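PDB 3ORQ: N5-Carboxyaminoimidazole ribonucleotide synthetase from Staphylococcus aureus subsp. aureus, which catalyses the ATP-dependent carboxylation of 5-aminoimidazole ribonucleotide with bicarbonate to N5-carboxyaminoimidazole ribonucleotide, a step of purine biosynthesis, using an ATP-grasp fold. Local coordinates for residues 38-43 / 54-59; 195-200 / 207-212; 219-224 / 317-322. All coordinates share one frame; numbering follows the deposited sequence.

Contact 1. Residues 38-43 / 54-59; sequences VVVLDP and HEFIQA
Val39, Leu41 and Ile57 make up the tightly packed part of this contact, on the face of the sheet that also carries Glu55. Ile57 serves both neighbours by its two branches: CG1, anti to its carbonyl carbon (chi1 -64°), leads to CD1, which lies 3.9 Å from Val39 CG1, while CG2 meets Leu41 CD1 at 4.0 Å. Helix 64-73 covers this side, with Leu70 on Val39 and Ala66 and Leu67 on Leu41. The two strands run nearly parallel, and the backbone bonds alternate between them. The straightest joins Ile57 N to Val40 O at 2.8 Å, with 177° at the hydrogen.

The face of Val40 and Phe56 opens toward solvent at its Gln58 end. The Phe56 ring reaches across the strand boundary, CD1 at 4.0 Å from Val40 CG1, and Gln58 N sits over the ring centre. Gln58 itself is solvent-exposed; its extended chain carries NE2 to Pro43 O at 2.9 Å, the oxygen lying close to the amide plane. At the C-terminal end of the pairing, Ala59 N approaches Asp42 O from well above the carbonyl plane. At the opposite end Val38 N donates to His54 ND1 at 3.0 Å, tilted 35° from the imidazole plane, and the His54 ring meets Tyr51 of the second subunit.

Strand 55-58, joined to strand 37-42, is an outermost strand, within this chain, of the four-stranded parallel sheet, an arrangement characteristic of the Rossmann-like preATP-grasp domain.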
ATOM      1  N   VAL A  38      -9.563  -9.306  -8.242  1.00  4.77           N
ATOM      2  CA  VAL A  38     -10.603  -8.921  -7.300  1.00  2.84           C
ATOM      3  C   VAL A  38     -11.909  -8.680  -8.025  1.00  3.93           C
ATOM      4  O   VAL A  38     -11.959  -7.876  -8.952  1.00  3.82           O
ATOM      5  CB  VAL A  38     -10.239  -7.609  -6.573  1.00  2.51           C
ATOM      6  CG1 VAL A  38     -11.431  -7.135  -5.721  1.00  4.11           C
ATOM      7  CG2 VAL A  38      -8.990  -7.789  -5.691  1.00  2.00           C
ATOM      8  N   VAL A  39     -12.968  -9.356  -7.568  1.00  4.69           N
ATOM      9  CA  VAL A  39     -14.342  -9.047  -7.985  1.00  4.15           C
ATOM     10  C   VAL A  39     -15.082  -8.450  -6.782  1.00  3.94           C
ATOM     11  O   VAL A  39     -15.064  -9.010  -5.689  1.00  6.59           O
ATOM     12  CB  VAL A  39     -15.079 -10.319  -8.469  1.00  4.23           C
ATOM     13  CG1 VAL A  39     -16.499  -9.993  -8.813  1.00  3.18           C
ATOM     14  CG2 VAL A  39     -14.396 -10.854  -9.720  1.00  5.24           C
ATOM     15  N   VAL A  40     -15.726  -7.312  -6.960  1.00  2.34           N
ATOM     16  CA  VAL A  40     -16.363  -6.702  -5.823  1.00  2.34           C
ATOM     17  C   VAL A  40     -17.879  -6.497  -6.104  1.00  4.96           C
ATOM     18  O   VAL A  40     -18.278  -6.149  -7.233  1.00  4.98           O
ATOM     19  CB  VAL A  40     -15.667  -5.350  -5.414  1.00  2.50           C
ATOM     20  CG1 VAL A  40     -15.711  -4.337  -6.583  1.00  2.00           C
ATOM     21  CG2 VAL A  40     -16.377  -4.733  -4.200  1.00  2.00           C
ATOM     22  N   LEU A  41     -18.694  -6.730  -5.069  1.00  4.66           N
ATOM     23  CA  LEU A  41     -20.153  -6.589  -5.150  1.00  5.97           C
ATOM     24  C   LEU A  41     -20.605  -5.483  -4.182  1.00  6.52           C
ATOM     25  O   LEU A  41     -20.285  -5.494  -2.983  1.00  6.74           O
ATOM     26  CB  LEU A  41     -20.859  -7.919  -4.820  1.00  4.33           C
ATOM     27  CG  LEU A  41     -22.379  -7.978  -5.045  1.00  6.63           C
ATOM     28  CD1 LEU A  41     -22.888  -9.397  -5.398  1.00  6.09           C
ATOM     29  CD2 LEU A  41     -23.139  -7.403  -3.863  1.00  6.71           C
ATOM     30  N   ASP A  42     -21.347  -4.520  -4.708  1.00  6.64           N
ATOM     31  CA  ASP A  42     -21.851  -3.415  -3.908  1.00  5.86           C
ATOM     32  C   ASP A  42     -23.044  -2.841  -4.688  1.00  7.60           C
ATOM     33  O   ASP A  42     -22.995  -2.778  -5.925  1.00  9.95           O
ATOM     34  CB  ASP A  42     -20.746  -2.351  -3.732  1.00  5.75           C
ATOM     35  CG  ASP A  42     -21.071  -1.323  -2.653  1.00  8.18           C
ATOM     36  OD1 ASP A  42     -20.537  -1.428  -1.522  1.00  8.11           O
ATOM     37  OD2 ASP A  42     -21.893  -0.424  -2.908  1.00 12.02           O
ATOM     38  N   PRO A  43     -24.091  -2.380  -3.983  1.00  8.11           N
ATOM     39  CA  PRO A  43     -25.246  -1.732  -4.647  1.00  8.38           C
ATOM     40  C   PRO A  43     -24.936  -0.387  -5.295  1.00 10.00           C
ATOM     41  O   PRO A  43     -25.659   0.063  -6.191  1.00  9.15           O
ATOM     42  CB  PRO A  43     -26.259  -1.540  -3.487  1.00 10.32           C
ATOM     43  CG  PRO A  43     -25.386  -1.558  -2.206  1.00  9.26           C
ATOM     44  CD  PRO A  43     -24.303  -2.560  -2.525  1.00  5.82           C
ATOM     45  N   HIS A  54     -11.002  -6.006 -10.578  1.00  2.44           N
ATOM     46  CA  HIS A  54     -11.029  -6.453 -11.962  1.00  2.89           C
ATOM     47  C   HIS A  54     -12.433  -6.457 -12.468  1.00  5.65           C
ATOM     48  O   HIS A  54     -12.674  -6.163 -13.621  1.00  6.74           O
ATOM     49  CB  HIS A  54     -10.447  -7.871 -12.084  1.00  2.93           C
ATOM     50  CG  HIS A  54      -8.971  -7.909 -11.858  1.00  2.00           C
ATOM     51  ND1 HIS A  54      -8.427  -7.791 -10.607  1.00  2.73           N
ATOM     52  CD2 HIS A  54      -7.925  -7.975 -12.714  1.00  2.00           C
ATOM     53  CE1 HIS A  54      -7.103  -7.811 -10.691  1.00  2.00           C
ATOM     54  NE2 HIS A  54      -6.774  -7.930 -11.955  1.00  2.00           N
ATOM     55  N   GLU A  55     -13.377  -6.723 -11.581  1.00  5.00           N
ATOM     56  CA  GLU A  55     -14.740  -6.759 -12.004  1.00  8.84           C
ATOM     57  C   GLU A  55     -15.639  -6.177 -10.920  1.00  7.76           C
ATOM     58  O   GLU A  55     -15.385  -6.353  -9.735  1.00  9.33           O
ATOM     59  CB  GLU A  55     -15.067  -8.212 -12.292  1.00 13.36           C
ATOM     60  CG  GLU A  55     -16.320  -8.482 -13.032  1.00 20.31           C
ATOM     61  CD  GLU A  55     -16.270  -9.849 -13.703  1.00 25.22           C
ATOM     62  OE1 GLU A  55     -15.166 -10.468 -13.804  1.00 26.74           O
ATOM     63  OE2 GLU A  55     -17.348 -10.283 -14.127  1.00 28.54           O
ATOM     64  N   PHE A  56     -16.681  -5.466 -11.334  1.00  7.58           N
ATOM     65  CA  PHE A  56     -17.611  -4.858 -10.413  1.00  7.39           C
ATOM     66  C   PHE A  56     -19.009  -5.422 -10.707  1.00  8.62           C
ATOM     67  O   PHE A  56     -19.463  -5.395 -11.857  1.00  8.33           O
ATOM     68  CB  PHE A  56     -17.574  -3.330 -10.557  1.00  8.20           C
ATOM     69  CG  PHE A  56     -18.679  -2.635  -9.834  1.00 10.01           C
ATOM     70  CD1 PHE A  56     -18.825  -2.781  -8.483  1.00  9.88           C
ATOM     71  CD2 PHE A  56     -19.602  -1.841 -10.524  1.00 12.01           C
ATOM     72  CE1 PHE A  56     -19.892  -2.153  -7.813  1.00 11.47           C
ATOM     73  CE2 PHE A  56     -20.673  -1.204  -9.850  1.00  7.03           C
ATOM     74  CZ  PHE A  56     -20.809  -1.359  -8.523  1.00  8.00           C
ATOM     75  N   ILE A  57     -19.646  -5.986  -9.686  1.00  8.34           N
ATOM     76  CA  ILE A  57     -21.007  -6.468  -9.780  1.00  8.60           C
ATOM     77  C   ILE A  57     -21.887  -5.531  -8.929  1.00 10.40           C
ATOM     78  O   ILE A  57     -21.782  -5.493  -7.689  1.00 10.26           O
ATOM     79  CB  ILE A  57     -21.174  -7.865  -9.246  1.00  8.13           C
ATOM     80  CG1 ILE A  57     -20.387  -8.897 -10.078  1.00  7.55           C
ATOM     81  CG2 ILE A  57     -22.670  -8.236  -9.203  1.00  5.72           C
ATOM     82  CD1 ILE A  57     -20.349 -10.309  -9.410  1.00  2.00           C
ATOM     83  N   GLN A  58     -22.731  -4.751  -9.606  1.00 10.84           N
ATOM     84  CA  GLN A  58     -23.622  -3.836  -8.903  1.00 10.17           C
ATOM     85  C   GLN A  58     -24.906  -4.615  -8.562  1.00  9.44           C
ATOM     86  O   GLN A  58     -25.638  -5.037  -9.463  1.00  9.84           O
ATOM     87  CB  GLN A  58     -23.941  -2.588  -9.752  1.00  9.14           C
ATOM     88  CG  GLN A  58     -24.876  -1.617  -9.018  1.00 11.46           C
ATOM     89  CD  GLN A  58     -25.155  -0.286  -9.760  1.00 14.42           C
ATOM     90  OE1 GLN A  58     -24.836  -0.122 -10.935  1.00 10.68           O
ATOM     91  NE2 GLN A  58     -25.753   0.665  -9.045  1.00 13.62           N
ATOM     92  N   ALA A  59     -25.140  -4.821  -7.273  1.00  7.09           N
ATOM     93  CA  ALA A  59     -26.319  -5.502  -6.793  1.00  9.88           C
ATOM     94  C   ALA A  59     -26.460  -5.307  -5.288  1.00 11.16           C
ATOM     95  O   ALA A  59     -25.490  -5.027  -4.598  1.00 12.44           O
ATOM     96  CB  ALA A  59     -26.239  -6.983  -7.140  1.00  8.85           C
TER

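Contact 2. Residues 195-200 / 207-212; sequences VSLTVT and ITFFPL
The rings of Phe209 and Phe210 leave opposite faces of a beta hairpin in the ATP-grasp domain and meet segment 195-200 of strand 191-201 in different ways. Phe210 presents its edge: Thr198 O and Thr200 OG1 both lie near the ring plane, the latter 3.8 Å from CE1 and hydrogen-bonded to Thr253 OG1 and Thr293 OG1, while Thr293 and Gln290 of helix 290-298 also touch this ring. Phe209 is approached obliquely, its CD2 lying 3.7 Å from Leu197 CD2 and equally close to Val199 CG2. With CG anti to the carbonyl carbon (chi1 -65°), the ring stands beside Val199, which points the same way. Val199 CG1, the other branch, reaches Ile207 CD1 at 3.6 Å. Helix 234-245 packs on this side, against Leu197 and Phe209.

Thr200 and Thr208 form an antiparallel hydrogen-bonded pair, with both N-to-O distances at 2.9 Å (Thr200 N to Thr208 O, Thr208 N to Thr200 O). Phe210 N to Thr198 O adds a third bond. Beyond it direct pairing is interrupted, resuming where Ser196 pairs with Gln213. Leu212 crosses Leu197 at about a right angle, CD1 to CD1 at 3.9 Å. In this part a water bridges the backbones: it accepts from Thr198 N at 2.7 Å and donates to Pro211 O at 2.6 Å.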
ATOM      1  N   VAL A 195     -10.018   0.396  24.444  1.00 15.60           N
ATOM      2  CA  VAL A 195      -8.983  -0.207  23.624  1.00 13.85           C
ATOM      3  C   VAL A 195      -9.606  -1.236  22.714  1.00 13.38           C
ATOM      4  O   VAL A 195     -10.762  -1.647  22.918  1.00 12.19           O
ATOM      5  CB  VAL A 195      -7.829  -0.885  24.449  1.00 12.26           C
ATOM      6  CG1 VAL A 195      -7.165   0.126  25.348  1.00 12.18           C
ATOM      7  CG2 VAL A 195      -8.332  -2.103  25.228  1.00 12.46           C
ATOM      8  N   SER A 196      -8.825  -1.674  21.731  1.00 11.60           N
ATOM      9  CA  SER A 196      -9.252  -2.770  20.859  1.00 10.48           C
ATOM     10  C   SER A 196      -8.049  -3.588  20.463  1.00  9.54           C
ATOM     11  O   SER A 196      -6.908  -3.138  20.545  1.00  8.47           O
ATOM     12  CB  SER A 196      -9.977  -2.244  19.611  1.00 11.81           C
ATOM     13  OG  SER A 196      -9.088  -1.596  18.713  1.00 13.23           O
ATOM     14  N   LEU A 197      -8.319  -4.818  20.050  1.00  9.79           N
ATOM     15  CA  LEU A 197      -7.296  -5.777  19.700  1.00  7.05           C
ATOM     16  C   LEU A 197      -7.694  -6.337  18.335  1.00  7.25           C
ATOM     17  O   LEU A 197      -8.750  -6.950  18.163  1.00  7.04           O
ATOM     18  CB  LEU A 197      -7.257  -6.891  20.735  1.00  8.18           C
ATOM     19  CG  LEU A 197      -6.059  -7.830  20.650  1.00  8.41           C
ATOM     20  CD1 LEU A 197      -4.741  -7.088  20.863  1.00  7.62           C
ATOM     21  CD2 LEU A 197      -6.212  -8.953  21.650  1.00 12.91           C
ATOM     22  N   THR A 198      -6.878  -6.054  17.335  1.00  7.67           N
ATOM     23  CA  THR A 198      -7.122  -6.578  15.991  1.00  7.30           C
ATOM     24  C   THR A 198      -6.356  -7.916  15.843  1.00  6.38           C
ATOM     25  O   THR A 198      -5.227  -8.035  16.311  1.00  4.49           O
ATOM     26  CB  THR A 198      -6.750  -5.533  14.985  1.00  8.51           C
ATOM     27  OG1 THR A 198      -7.677  -4.432  15.127  1.00  6.16           O
ATOM     28  CG2 THR A 198      -6.787  -6.121  13.544  1.00  9.02           C
ATOM     29  N   VAL A 199      -6.994  -8.916  15.239  1.00  5.18           N
ATOM     30  CA  VAL A 199      -6.498 -10.280  15.250  1.00  3.22           C
ATOM     31  C   VAL A 199      -6.688 -10.892  13.876  1.00  4.45           C
ATOM     32  O   VAL A 199      -7.611 -10.515  13.134  1.00  3.91           O
ATOM     33  CB  VAL A 199      -7.298 -11.185  16.287  1.00  2.38           C
ATOM     34  CG1 VAL A 199      -6.747 -12.603  16.357  1.00  2.00           C
ATOM     35  CG2 VAL A 199      -7.357 -10.572  17.675  1.00  2.00           C
ATOM     36  N   THR A 200      -5.825 -11.844  13.523  1.00  4.72           N
ATOM     37  CA  THR A 200      -6.061 -12.558  12.270  1.00  5.43           C
ATOM     38  C   THR A 200      -5.930 -14.035  12.528  1.00  4.31           C
ATOM     39  O   THR A 200      -4.973 -14.487  13.154  1.00  6.44           O
ATOM     40  CB  THR A 200      -5.074 -12.149  11.125  1.00  4.76           C
ATOM     41  OG1 THR A 200      -5.123 -10.727  10.901  1.00  4.41           O
ATOM     42  CG2 THR A 200      -5.507 -12.855   9.808  1.00  6.53           C
ATOM     43  N   ILE A 207      -2.885 -18.011  14.290  1.00 11.29           N
ATOM     44  CA  ILE A 207      -3.411 -16.760  14.821  1.00 13.35           C
ATOM     45  C   ILE A 207      -2.298 -15.721  15.052  1.00 14.00           C
ATOM     46  O   ILE A 207      -1.186 -16.086  15.378  1.00 16.68           O
ATOM     47  CB  ILE A 207      -4.260 -16.983  16.086  1.00 13.09           C
ATOM     48  CG1 ILE A 207      -4.875 -15.666  16.545  1.00 16.33           C
ATOM     49  CG2 ILE A 207      -3.431 -17.627  17.220  1.00 14.63           C
ATOM     50  CD1 ILE A 207      -5.980 -15.827  17.630  1.00 19.55           C
ATOM     51  N   THR A 208      -2.610 -14.439  14.855  1.00 13.58           N
ATOM     52  CA  THR A 208      -1.663 -13.339  15.019  1.00 12.57           C
ATOM     53  C   THR A 208      -2.384 -12.133  15.589  1.00  8.97           C
ATOM     54  O   THR A 208      -3.535 -11.894  15.287  1.00  7.36           O
ATOM     55  CB  THR A 208      -1.072 -12.910  13.669  1.00 16.10           C
ATOM     56  OG1 THR A 208      -0.886 -14.080  12.879  1.00 25.61           O
ATOM     57  CG2 THR A 208       0.312 -12.225  13.848  1.00 16.43           C
ATOM     58  N   PHE A 209      -1.680 -11.385  16.436  1.00  8.45           N
ATOM     59  CA  PHE A 209      -2.236 -10.246  17.121  1.00  8.98           C
ATOM     60  C   PHE A 209      -1.459  -8.989  16.740  1.00  9.23           C
ATOM     61  O   PHE A 209      -0.231  -8.975  16.823  1.00 11.36           O
ATOM     62  CB  PHE A 209      -2.143 -10.439  18.648  1.00  8.34           C
ATOM     63  CG  PHE A 209      -2.964 -11.567  19.178  1.00  8.39           C
ATOM     64  CD1 PHE A 209      -2.413 -12.838  19.314  1.00 10.08           C
ATOM     65  CD2 PHE A 209      -4.287 -11.351  19.592  1.00 12.53           C
ATOM     66  CE1 PHE A 209      -3.173 -13.906  19.859  1.00 13.24           C
ATOM     67  CE2 PHE A 209      -5.069 -12.415  20.120  1.00 11.24           C
ATOM     68  CZ  PHE A 209      -4.494 -13.689  20.258  1.00 12.12           C
ATOM     69  N   PHE A 210      -2.176  -7.948  16.344  1.00  7.20           N
ATOM     70  CA  PHE A 210      -1.606  -6.633  16.163  1.00  8.28           C
ATOM     71  C   PHE A 210      -1.411  -5.972  17.530  1.00 10.42           C
ATOM     72  O   PHE A 210      -1.989  -6.414  18.520  1.00 11.29           O
ATOM     73  CB  PHE A 210      -2.567  -5.785  15.270  1.00  7.46           C
ATOM     74  CG  PHE A 210      -2.516  -6.195  13.814  1.00  6.78           C
ATOM     75  CD1 PHE A 210      -3.153  -7.359  13.392  1.00  6.50           C
ATOM     76  CD2 PHE A 210      -1.764  -5.460  12.878  1.00  3.35           C
ATOM     77  CE1 PHE A 210      -3.057  -7.777  12.047  1.00  8.26           C
ATOM     78  CE2 PHE A 210      -1.653  -5.888  11.529  1.00  2.00           C
ATOM     79  CZ  PHE A 210      -2.296  -7.029  11.117  1.00  2.00           C
ATOM     80  N   PRO A 211      -0.570  -4.927  17.597  1.00 11.16           N
ATOM     81  CA  PRO A 211      -0.418  -4.159  18.850  1.00  8.58           C
ATOM     82  C   PRO A 211      -1.766  -3.630  19.364  1.00  9.61           C
ATOM     83  O   PRO A 211      -2.597  -3.164  18.587  1.00  7.49           O
ATOM     84  CB  PRO A 211       0.474  -2.967  18.434  1.00  9.01           C
ATOM     85  CG  PRO A 211       0.896  -3.231  16.925  1.00 10.69           C
ATOM     86  CD  PRO A 211       0.521  -4.653  16.621  1.00 10.54           C
ATOM     87  N   LEU A 212      -1.966  -3.678  20.680  1.00 11.00           N
ATOM     88  CA  LEU A 212      -3.149  -3.108  21.323  1.00 11.70           C
ATOM     89  C   LEU A 212      -3.274  -1.649  20.962  1.00 12.04           C
ATOM     90  O   LEU A 212      -2.298  -0.914  20.939  1.00 13.47           O
ATOM     91  CB  LEU A 212      -3.046  -3.270  22.831  1.00 11.27           C
ATOM     92  CG  LEU A 212      -4.342  -3.058  23.596  1.00 14.92           C
ATOM     93  CD1 LEU A 212      -5.398  -4.208  23.378  1.00 12.01           C
ATOM     94  CD2 LEU A 212      -4.028  -2.776  25.115  1.00 12.99           C
TER
HETATM   95  O   HOH W   1      -4.534  -4.890  18.112  1.00  9.26           O

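Contact 3. Residues 219-224 / 317-322; sequences NQILFK and NLLGKD
Asn317 supplies both hydrogen bonds to segment 219-224, one from its side chain and one from its backbone. The side-chain amide gives ND2 to Leu222 O at 3.0 Å, with 142° at the hydrogen; ND2 stands 50° out of the carbonyl plane, and the oxygen is in turn tilted from the amide plane. Asn317 and Leu222 cross at about a right angle. The backbone bond, Asn317 N to Phe223 O, is 3.2 Å long, and its donor too lies above the carbonyl plane.

Apolar contact is slight: Ile221 and Leu319 reach toward each other tip to tip, CD1 to CD1 at 4.1 Å. Among the polar ends, Asn219 ND2 lies 3.9 Å from Lys321 NZ, at the exposed margin.

Within segment 317-322, Leu319 occupies the N-cap position, and its N donates to Asp322 OD2 at 2.7 Å, which ties the end of the strand to the first turn of helix 320-326.

In strand 221-227, Phe223 and Lys224 form a classic beta bulge, both facing Glu216 of strand 207-218. Gln220, on the turn just before, touches ADP. The axes of the short strand segments 221-224 and 317-319 lie 125° apart and approach to 7.1 Å; these belong to strands 221-227 and 313-319, the latter flanked by strand 351-358.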
ATOM      1  N   ASN A 219     -18.672  11.973  19.790  1.00 23.10           N
ATOM      2  CA  ASN A 219     -20.061  11.790  19.386  1.00 24.05           C
ATOM      3  C   ASN A 219     -20.294  10.337  18.978  1.00 23.67           C
ATOM      4  O   ASN A 219     -21.045  10.032  18.050  1.00 23.23           O
ATOM      5  CB  ASN A 219     -20.447  12.785  18.265  1.00 24.63           C
ATOM      6  CG  ASN A 219     -20.254  14.240  18.690  1.00 26.77           C
ATOM      7  OD1 ASN A 219     -20.546  14.618  19.833  1.00 32.86           O
ATOM      8  ND2 ASN A 219     -19.776  15.059  17.778  1.00 25.80           N
ATOM      9  N   GLN A 220     -19.613   9.452  19.695  1.00 24.09           N
ATOM     10  CA  GLN A 220     -19.788   8.002  19.563  1.00 24.16           C
ATOM     11  C   GLN A 220     -19.216   7.418  18.278  1.00 22.44           C
ATOM     12  O   GLN A 220     -19.390   6.235  17.986  1.00 22.88           O
ATOM     13  CB  GLN A 220     -21.248   7.590  19.829  1.00 24.57           C
ATOM     14  CG  GLN A 220     -21.676   7.793  21.311  1.00 27.34           C
ATOM     15  CD  GLN A 220     -21.976   9.269  21.659  1.00 31.62           C
ATOM     16  OE1 GLN A 220     -22.790   9.931  20.994  1.00 31.41           O
ATOM     17  NE2 GLN A 220     -21.308   9.784  22.699  1.00 31.34           N
ATOM     18  N   ILE A 221     -18.494   8.260  17.541  1.00 22.36           N
ATOM     19  CA  ILE A 221     -17.773   7.864  16.317  1.00 19.40           C
ATOM     20  C   ILE A 221     -16.287   7.829  16.611  1.00 18.14           C
ATOM     21  O   ILE A 221     -15.759   8.752  17.223  1.00 17.03           O
ATOM     22  CB  ILE A 221     -18.020   8.880  15.191  1.00 19.22           C
ATOM     23  CG1 ILE A 221     -19.536   9.137  15.016  1.00 19.78           C
ATOM     24  CG2 ILE A 221     -17.337   8.449  13.906  1.00 15.72           C
ATOM     25  CD1 ILE A 221     -19.841  10.344  14.125  1.00 19.61           C
ATOM     26  N   LEU A 222     -15.596   6.781  16.153  1.00 16.95           N
ATOM     27  CA  LEU A 222     -14.153   6.711  16.354  1.00 15.00           C
ATOM     28  C   LEU A 222     -13.491   7.999  15.866  1.00 13.02           C
ATOM     29  O   LEU A 222     -13.782   8.464  14.798  1.00 11.74           O
ATOM     30  CB  LEU A 222     -13.533   5.473  15.666  1.00 15.45           C
ATOM     31  CG  LEU A 222     -12.003   5.382  15.808  1.00 13.24           C
ATOM     32  CD1 LEU A 222     -11.562   5.329  17.310  1.00 10.67           C
ATOM     33  CD2 LEU A 222     -11.443   4.186  15.036  1.00  9.67           C
ATOM     34  N   PHE A 223     -12.621   8.574  16.688  1.00 12.56           N
ATOM     35  CA  PHE A 223     -12.027   9.877  16.430  1.00 11.81           C
ATOM     36  C   PHE A 223     -10.530   9.740  16.335  1.00 12.46           C
ATOM     37  O   PHE A 223      -9.926  10.259  15.403  1.00 14.80           O
ATOM     38  CB  PHE A 223     -12.357  10.762  17.612  1.00 12.99           C
ATOM     39  CG  PHE A 223     -11.696  12.103  17.624  1.00 11.94           C
ATOM     40  CD1 PHE A 223     -11.870  13.001  16.570  1.00 12.44           C
ATOM     41  CD2 PHE A 223     -11.036  12.533  18.783  1.00 10.10           C
ATOM     42  CE1 PHE A 223     -11.312  14.279  16.629  1.00 13.35           C
ATOM     43  CE2 PHE A 223     -10.481  13.819  18.863  1.00 11.30           C
ATOM     44  CZ  PHE A 223     -10.613  14.693  17.786  1.00 12.42           C
ATOM     45  N   LYS A 224      -9.940   9.027  17.291  1.00 11.70           N
ATOM     46  CA  LYS A 224      -8.490   8.958  17.444  1.00 11.49           C
ATOM     47  C   LYS A 224      -8.083   7.585  17.931  1.00 12.22           C
ATOM     48  O   LYS A 224      -8.675   7.076  18.853  1.00 14.42           O
ATOM     49  CB  LYS A 224      -7.985  10.009  18.440  1.00 10.63           C
ATOM     50  CG  LYS A 224      -6.478   9.928  18.731  1.00  8.14           C
ATOM     51  CD  LYS A 224      -5.981  11.171  19.407  1.00  7.37           C
ATOM     52  CE  LYS A 224      -6.944  11.567  20.575  1.00 11.73           C
ATOM     53  NZ  LYS A 224      -6.823  10.657  21.786  1.00 12.06           N
ATOM     54  N   ASN A 317      -9.584   9.837  12.269  1.00  9.40           N
ATOM     55  CA  ASN A 317     -10.579   9.711  11.205  1.00  9.83           C
ATOM     56  C   ASN A 317     -10.774  11.050  10.538  1.00 10.60           C
ATOM     57  O   ASN A 317     -10.514  12.088  11.138  1.00  9.88           O
ATOM     58  CB  ASN A 317     -11.907   9.234  11.767  1.00 11.68           C
ATOM     59  CG  ASN A 317     -12.132   7.760  11.532  1.00 12.39           C
ATOM     60  OD1 ASN A 317     -11.400   7.116  10.757  1.00 14.97           O
ATOM     61  ND2 ASN A 317     -13.132   7.203  12.209  1.00  9.50           N
ATOM     62  N   LEU A 318     -11.203  11.040   9.284  1.00 10.75           N
ATOM     63  CA  LEU A 318     -11.630  12.306   8.641  1.00  8.75           C
ATOM     64  C   LEU A 318     -13.086  12.228   8.216  1.00  8.42           C
ATOM     65  O   LEU A 318     -13.408  11.739   7.146  1.00  8.53           O
ATOM     66  CB  LEU A 318     -10.710  12.731   7.485  1.00  8.63           C
ATOM     67  CG  LEU A 318      -9.260  13.137   7.824  1.00  9.24           C
ATOM     68  CD1 LEU A 318      -8.294  13.014   6.618  1.00  6.67           C
ATOM     69  CD2 LEU A 318      -9.221  14.569   8.408  1.00  8.81           C
ATOM     70  N   LEU A 319     -13.982  12.695   9.080  1.00  9.03           N
ATOM     71  CA  LEU A 319     -15.396  12.892   8.687  1.00  9.26           C
ATOM     72  C   LEU A 319     -15.519  14.027   7.682  1.00  9.40           C
ATOM     73  O   LEU A 319     -14.596  14.812   7.531  1.00  9.82           O
ATOM     74  CB  LEU A 319     -16.245  13.208   9.911  1.00  8.20           C
ATOM     75  CG  LEU A 319     -16.090  12.195  11.028  1.00 10.13           C
ATOM     76  CD1 LEU A 319     -16.918  12.603  12.318  1.00 12.33           C
ATOM     77  CD2 LEU A 319     -16.466  10.813  10.470  1.00 10.25           C
ATOM     78  N   GLY A 320     -16.655  14.125   6.995  1.00 11.35           N
ATOM     79  CA  GLY A 320     -16.894  15.240   6.059  1.00 12.70           C
ATOM     80  C   GLY A 320     -16.553  16.606   6.661  1.00 15.79           C
ATOM     81  O   GLY A 320     -15.960  17.460   6.001  1.00 18.63           O
ATOM     82  N   LYS A 321     -16.891  16.796   7.935  1.00 16.03           N
ATOM     83  CA  LYS A 321     -16.698  18.083   8.593  1.00 17.14           C
ATOM     84  C   LYS A 321     -15.228  18.326   8.882  1.00 16.37           C
ATOM     85  O   LYS A 321     -14.788  19.481   8.935  1.00 18.51           O
ATOM     86  CB  LYS A 321     -17.526  18.182   9.890  1.00 18.61           C
ATOM     87  CG  LYS A 321     -17.036  17.254  11.019  1.00 19.28           C
ATOM     88  CD  LYS A 321     -17.928  17.395  12.245  1.00 24.95           C
ATOM     89  CE  LYS A 321     -17.610  16.362  13.304  1.00 26.00           C
ATOM     90  NZ  LYS A 321     -18.089  16.762  14.650  1.00 27.22           N
ATOM     91  N   ASP A 322     -14.465  17.249   9.068  1.00 13.07           N
ATOM     92  CA  ASP A 322     -13.037  17.391   9.256  1.00 12.93           C
ATOM     93  C   ASP A 322     -12.374  17.888   7.956  1.00 13.76           C
ATOM     94  O   ASP A 322     -11.487  18.760   8.002  1.00 14.29           O
ATOM     95  CB  ASP A 322     -12.429  16.084   9.745  1.00 13.86           C
ATOM     96  CG  ASP A 322     -13.070  15.596  11.026  1.00 17.51           C
ATOM     97  OD1 ASP A 322     -13.261  16.446  11.912  1.00 20.53           O
ATOM     98  OD2 ASP A 322     -13.387  14.381  11.154  1.00 18.33           O
TER

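Along the chain the three contacts come in series, contact 1 closing before contact 2 opens and contact 2 before contact 3. Contact 1 belongs to the parallel sheet of the preATP-grasp domain and stands apart, its centre 29 Å from that of contact 2 and 28 Å from that of contact 3. Contacts 2 and 3 share the large antiparallel sheet, in which strands 207-218 and 221-227 are neighbours; their centres are 22 Å apart and their nearest atoms about 7 Å. Through 313-319 this sheet continues from the ATP-grasp domain into the C-terminal domain, so a single sheet runs from beside the magnesium and ADP site to the last domain.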